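Local coordinates for protein gamma-glutamyl phosphate reductase (PDB 1O20) that probably catalyses the NADPH-dependent reduction of L-glutamyl phosphate to glutamate semialdehyde, the second step in making proline from glutamate, at residues E37-L49 with I169-I182. Sequence-based numbering, arbitrary orientation.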
loop_
_atom_site.group_PDB
_atom_site.type_symbol
_atom_site.label_atom_id
_atom_site.label_comp_id
_atom_site.label_asym_id
_atom_site.label_seq_id
_atom_site.Cartn_x
_atom_site.Cartn_y
_atom_site.Cartn_z
ATOM N N GLU A 37 -9.019 -12.500 22.003
ATOM C CA GLU A 37 -7.735 -13.200 22.018
ATOM C C GLU A 37 -6.719 -12.582 21.035
ATOM O O GLU A 37 -5.553 -12.422 21.387
ATOM C CB GLU A 37 -7.920 -14.710 21.753
ATOM C CG GLU A 37 -6.762 -15.580 22.229
ATOM C CD GLU A 37 -6.576 -15.585 23.736
ATOM O OE1 GLU A 37 -7.545 -15.295 24.475
ATOM O OE2 GLU A 37 -5.442 -15.842 24.180
ATOM N N LYS A 38 -7.162 -12.167 19.846
ATOM C CA LYS A 38 -6.266 -11.580 18.862
ATOM C C LYS A 38 -5.785 -10.190 19.354
ATOM O O LYS A 38 -4.610 -9.873 19.231
ATOM C CB LYS A 38 -6.897 -11.512 17.448
ATOM C CG LYS A 38 -7.407 -12.871 16.896
ATOM C CD LYS A 38 -7.981 -12.782 15.470
ATOM C CE LYS A 38 -9.340 -12.100 15.407
ATOM N NZ LYS A 38 -9.949 -12.064 14.080
ATOM N N ASN A 39 -6.678 -9.389 19.914
ATOM C CA ASN A 39 -6.343 -8.105 20.528
ATOM C C ASN A 39 -5.366 -8.263 21.723
ATOM O O ASN A 39 -4.483 -7.424 21.929
ATOM C CB ASN A 39 -7.577 -7.393 21.047
ATOM C CG ASN A 39 -8.403 -6.752 19.964
ATOM O OD1 ASN A 39 -7.973 -6.632 18.796
ATOM N ND2 ASN A 39 -9.636 -6.336 20.342
ATOM N N LYS A 40 -5.552 -9.300 22.510
ATOM C CA LYS A 40 -4.650 -9.621 23.630
ATOM C C LYS A 40 -3.226 -9.902 23.094
ATOM O O LYS A 40 -2.247 -9.343 23.611
ATOM C CB LYS A 40 -5.138 -10.841 24.395
ATOM C CG LYS A 40 -4.476 -11.060 25.749
ATOM C CD LYS A 40 -4.841 -12.415 26.332
ATOM C CE LYS A 40 -3.865 -12.801 27.491
ATOM N NZ LYS A 40 -4.296 -14.014 28.251
ATOM N N ALA A 41 -3.135 -10.718 22.043
ATOM C CA ALA A 41 -1.856 -10.995 21.363
ATOM C C ALA A 41 -1.179 -9.710 20.858
ATOM O O ALA A 41 0.014 -9.551 21.056
ATOM C CB ALA A 41 -2.027 -11.961 20.237
ATOM N N ILE A 42 -1.946 -8.812 20.253
ATOM C CA ILE A 42 -1.435 -7.573 19.681
ATOM C C ILE A 42 -1.008 -6.603 20.783
ATOM O O ILE A 42 0.004 -5.905 20.649
ATOM C CB ILE A 42 -2.474 -6.940 18.690
ATOM C CG1 ILE A 42 -2.681 -7.879 17.497
ATOM C CG2 ILE A 42 -2.011 -5.573 18.212
ATOM C CD1 ILE A 42 -3.774 -7.494 16.585
ATOM N N LYS A 43 -1.744 -6.592 21.887
ATOM C CA LYS A 43 -1.374 -5.805 23.050
ATOM C C LYS A 43 -0.047 -6.306 23.641
ATOM O O LYS A 43 0.827 -5.504 23.998
ATOM C CB LYS A 43 -2.486 -5.869 24.118
ATOM C CG LYS A 43 -2.174 -5.169 25.439
ATOM C CD LYS A 43 -1.885 -3.686 25.225
ATOM C CE LYS A 43 -2.262 -2.795 26.409
ATOM N NZ LYS A 43 -2.100 -1.323 26.030
ATOM N N LYS A 44 0.073 -7.625 23.785
ATOM C CA LYS A 44 1.309 -8.230 24.230
ATOM C C LYS A 44 2.475 -7.971 23.266
ATOM O O LYS A 44 3.631 -7.861 23.733
ATOM C CB LYS A 44 1.137 -9.740 24.489
ATOM C CG LYS A 44 0.292 -9.953 25.748
ATOM C CD LYS A 44 -0.150 -11.358 25.991
ATOM C CE LYS A 44 -0.606 -11.506 27.472
ATOM N NZ LYS A 44 0.501 -11.301 28.443
ATOM N N ILE A 45 2.192 -7.936 21.951
ATOM C CA ILE A 45 3.199 -7.565 20.984
ATOM C C ILE A 45 3.738 -6.157 21.326
ATOM O O ILE A 45 4.954 -5.955 21.442
ATOM C CB ILE A 45 2.694 -7.645 19.541
ATOM C CG1 ILE A 45 2.550 -9.094 19.077
ATOM C CG2 ILE A 45 3.664 -6.872 18.589
ATOM C CD1 ILE A 45 1.865 -9.232 17.734
ATOM N N ALA A 46 2.842 -5.207 21.504
ATOM C CA ALA A 46 3.196 -3.841 21.945
ATOM C C ALA A 46 4.056 -3.830 23.225
ATOM O O ALA A 46 5.087 -3.133 23.320
ATOM C CB ALA A 46 1.905 -2.995 22.146
ATOM N N GLU A 47 3.666 -4.652 24.183
ATOM C CA GLU A 47 4.366 -4.746 25.448
ATOM C C GLU A 47 5.779 -5.353 25.301
ATOM O O GLU A 47 6.741 -4.849 25.891
ATOM C CB GLU A 47 3.543 -5.584 26.414
ATOM C CG GLU A 47 2.318 -4.854 26.956
ATOM C CD GLU A 47 1.408 -5.762 27.764
ATOM O OE1 GLU A 47 1.736 -6.963 27.950
ATOM O OE2 GLU A 47 0.367 -5.251 28.225
ATOM N N LYS A 48 5.907 -6.396 24.491
ATOM C CA LYS A 48 7.192 -7.038 24.323
ATOM C C LYS A 48 8.142 -6.142 23.512
ATOM O O LYS A 48 9.322 -6.118 23.811
ATOM C CB LYS A 48 7.088 -8.450 23.706
ATOM C CG LYS A 48 6.437 -9.493 24.614
ATOM C CD LYS A 48 7.337 -9.919 25.798
ATOM C CE LYS A 48 6.549 -10.562 26.952
ATOM N NZ LYS A 48 7.523 -11.148 27.981
ATOM N N LEU A 49 7.627 -5.416 22.521
ATOM C CA LEU A 49 8.436 -4.458 21.796
ATOM C C LEU A 49 8.981 -3.410 22.774
ATOM O O LEU A 49 10.173 -3.097 22.761
ATOM C CB LEU A 49 7.641 -3.768 20.685
ATOM C CG LEU A 49 7.179 -4.551 19.450
ATOM C CD1 LEU A 49 6.291 -3.678 18.622
ATOM C CD2 LEU A 49 8.345 -5.047 18.623
ATOM N N ILE A 169 12.854 -8.346 16.392
ATOM C CA ILE A 169 11.459 -7.939 16.433
ATOM C C ILE A 169 10.582 -9.216 16.421
ATOM O O ILE A 169 9.638 -9.373 17.250
ATOM C CB ILE A 169 11.111 -7.000 15.257
ATOM C CG1 ILE A 169 11.715 -5.603 15.464
ATOM C CG2 ILE A 169 9.635 -6.874 15.140
ATOM C CD1 ILE A 169 11.842 -4.780 14.228
ATOM N N VAL A 170 10.896 -10.133 15.513
ATOM C CA VAL A 170 10.093 -11.364 15.400
ATOM C C VAL A 170 10.179 -12.170 16.693
ATOM O O VAL A 170 9.189 -12.773 17.117
ATOM C CB VAL A 170 10.491 -12.222 14.178
ATOM C CG1 VAL A 170 9.865 -13.651 14.260
ATOM C CG2 VAL A 170 10.022 -11.548 12.896
ATOM N N SER A 171 11.342 -12.159 17.318
ATOM C CA SER A 171 11.516 -12.842 18.572
ATOM C C SER A 171 10.590 -12.228 19.630
ATOM O O SER A 171 9.935 -12.951 20.363
ATOM C CB SER A 171 12.992 -12.824 18.988
ATOM O OG SER A 171 13.164 -13.362 20.287
ATOM N N ALA A 172 10.529 -10.902 19.705
ATOM C CA ALA A 172 9.627 -10.214 20.629
ATOM C C ALA A 172 8.131 -10.531 20.374
ATOM O O ALA A 172 7.375 -10.763 21.299
ATOM C CB ALA A 172 9.867 -8.785 20.565
ATOM N N ILE A 173 7.729 -10.538 19.099
ATOM C CA ILE A 173 6.380 -10.863 18.690
ATOM C C ILE A 173 5.990 -12.265 19.190
ATOM O O ILE A 173 4.918 -12.436 19.773
ATOM C CB ILE A 173 6.250 -10.793 17.121
ATOM C CG1 ILE A 173 6.326 -9.331 16.626
ATOM C CG2 ILE A 173 4.978 -11.520 16.682
ATOM C CD1 ILE A 173 6.488 -9.137 15.063
ATOM N N ARG A 174 6.858 -13.250 18.954
ATOM C CA ARG A 174 6.557 -14.663 19.323
ATOM C C ARG A 174 6.536 -14.852 20.857
ATOM O O ARG A 174 5.813 -15.683 21.390
ATOM C CB ARG A 174 7.573 -15.593 18.674
ATOM C CG ARG A 174 7.401 -15.696 17.189
ATOM C CD ARG A 174 8.567 -16.357 16.480
ATOM N NE ARG A 174 8.829 -17.734 16.912
ATOM C CZ ARG A 174 8.396 -18.829 16.323
ATOM N NH1 ARG A 174 7.578 -18.788 15.297
ATOM N NH2 ARG A 174 8.752 -20.012 16.806
ATOM N N GLU A 175 7.368 -14.100 21.555
ATOM C CA GLU A 175 7.320 -14.095 23.025
ATOM C C GLU A 175 5.933 -13.657 23.471
ATOM O O GLU A 175 5.387 -14.193 24.420
ATOM C CB GLU A 175 8.278 -13.079 23.612
ATOM C CG GLU A 175 9.673 -13.528 23.885
ATOM C CD GLU A 175 10.396 -12.439 24.677
ATOM O OE1 GLU A 175 10.283 -12.443 25.930
ATOM O OE2 GLU A 175 11.038 -11.574 24.043
ATOM N N ALA A 176 5.375 -12.640 22.810
ATOM C CA ALA A 176 4.033 -12.198 23.153
ATOM C C ALA A 176 3.017 -13.281 22.848
ATOM O O ALA A 176 2.138 -13.521 23.652
ATOM C CB ALA A 176 3.676 -10.942 22.440
ATOM N N LEU A 177 3.120 -13.904 21.685
ATOM C CA LEU A 177 2.133 -14.887 21.233
ATOM C C LEU A 177 2.082 -16.064 22.191
ATOM O O LEU A 177 1.017 -16.629 22.453
ATOM C CB LEU A 177 2.475 -15.411 19.813
ATOM C CG LEU A 177 2.307 -14.424 18.650
ATOM C CD1 LEU A 177 2.510 -15.113 17.332
ATOM C CD2 LEU A 177 0.971 -13.795 18.696
ATOM N N LYS A 178 3.250 -16.438 22.684
ATOM C CA LYS A 178 3.404 -17.538 23.632
ATOM C C LYS A 178 2.587 -17.321 24.929
ATOM O O LYS A 178 2.314 -18.266 25.619
ATOM C CB LYS A 178 4.879 -17.706 24.028
ATOM C CG LYS A 178 5.590 -18.909 23.414
ATOM C CD LYS A 178 6.311 -19.753 24.489
ATOM C CE LYS A 178 7.658 -19.171 24.921
ATOM N NZ LYS A 178 8.655 -20.279 25.272
ATOM N N GLU A 179 2.225 -16.090 25.253
ATOM C CA GLU A 179 1.427 -15.816 26.441
ATOM C C GLU A 179 -0.059 -15.785 26.142
ATOM O O GLU A 179 -0.838 -15.364 26.986
ATOM C CB GLU A 179 1.859 -14.481 27.044
ATOM C CG GLU A 179 3.236 -14.535 27.716
ATOM C CD GLU A 179 3.752 -13.190 28.165
ATOM O OE1 GLU A 179 2.981 -12.195 28.130
ATOM O OE2 GLU A 179 4.944 -13.123 28.557
ATOM N N THR A 180 -0.444 -16.210 24.941
ATOM C CA THR A 180 -1.829 -16.329 24.554
ATOM C C THR A 180 -2.115 -17.727 23.975
ATOM O O THR A 180 -1.232 -18.589 23.918
ATOM C CB THR A 180 -2.182 -15.261 23.472
ATOM O OG1 THR A 180 -1.590 -15.631 22.214
ATOM C CG2 THR A 180 -1.531 -13.939 23.785
ATOM N N GLU A 181 -3.331 -17.878 23.456
ATOM C CA GLU A 181 -3.764 -19.093 22.785
ATOM C C GLU A 181 -3.464 -19.038 21.286
ATOM O O GLU A 181 -3.747 -19.968 20.573
ATOM C CB GLU A 181 -5.269 -19.297 22.979
ATOM C CG GLU A 181 -5.641 -19.719 24.397
ATOM C CD GLU A 181 -7.153 -19.742 24.655
ATOM O OE1 GLU A 181 -7.970 -19.712 23.670
ATOM O OE2 GLU A 181 -7.518 -19.776 25.875
ATOM N N ILE A 182 -2.972 -17.900 20.811
ATOM C CA ILE A 182 -2.607 -17.772 19.403
ATOM C C ILE A 182 -1.241 -18.409 19.293
ATOM O O ILE A 182 -0.323 -17.963 19.981
ATOM C CB ILE A 182 -2.507 -16.280 18.993
ATOM C CG1 ILE A 182 -3.741 -15.455 19.360
ATOM C CG2 ILE A 182 -2.169 -16.153 17.540
ATOM C CD1 ILE A 182 -4.973 -15.821 18.720
#
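Glu-37 bends at chi2 (65°) and reaches the chain just past the type I beta turn from Leu-177 to Thr-180, where its OE2 accepts the backbone N-H of Glu-181 at 3.0 Å, nearly straight, on the anti side and somewhat out of the carboxylate plane. The stem of Glu-37 also lies along Ile-182, CG to CD1 3.9 Å. A leucine in place of Glu-37 would probably leave the Glu-181 N-H without this acceptor and this chain less firmly tied to helix 35-51. Thr-180 OG1 donates to Leu-177 O, which Thr-180 N also reaches, and accepts from Ile-182 N in an ST turn. Ala-41 CB touches both Leu-177 CD2 (3.8 Å) and Ile-182 CG1. Ala-176 fits as a knob among Ala-41, Lys-44, Ile-45 and Lys-48, its CB 3.5 Å from Lys-44 CB. Lys-44 runs past Thr-180 CG2 and turns at chi4 (-65°), its NZ forming a 2.7 Å salt bridge to Glu-179 OE1. On the buried flank, Ile-45 CD1 meets Ile-173 CG2 at 4.0 Å. Lys-48 lays its CB on Ala-172 O and takes the other oxygen of the Glu-179 carboxylate in a weak bond; Glu-175, paired mainly with Arg-52, is a longer partner. Leu-49 CD2 closes the row against Ile-169 CG2. Segments 37-49 and 169-177 run roughly antiparallel (134°), axes 8.0 Å apart at closest. Helix 163-177 is the beta-alpha-beta crossover between adjacent parallel strands 154-157 and 187-189; helix 35-51 packs on it, helices 84-99 and 138-149 cover Ile-45, and strand 187-189 backs Ile-173 and Leu-177.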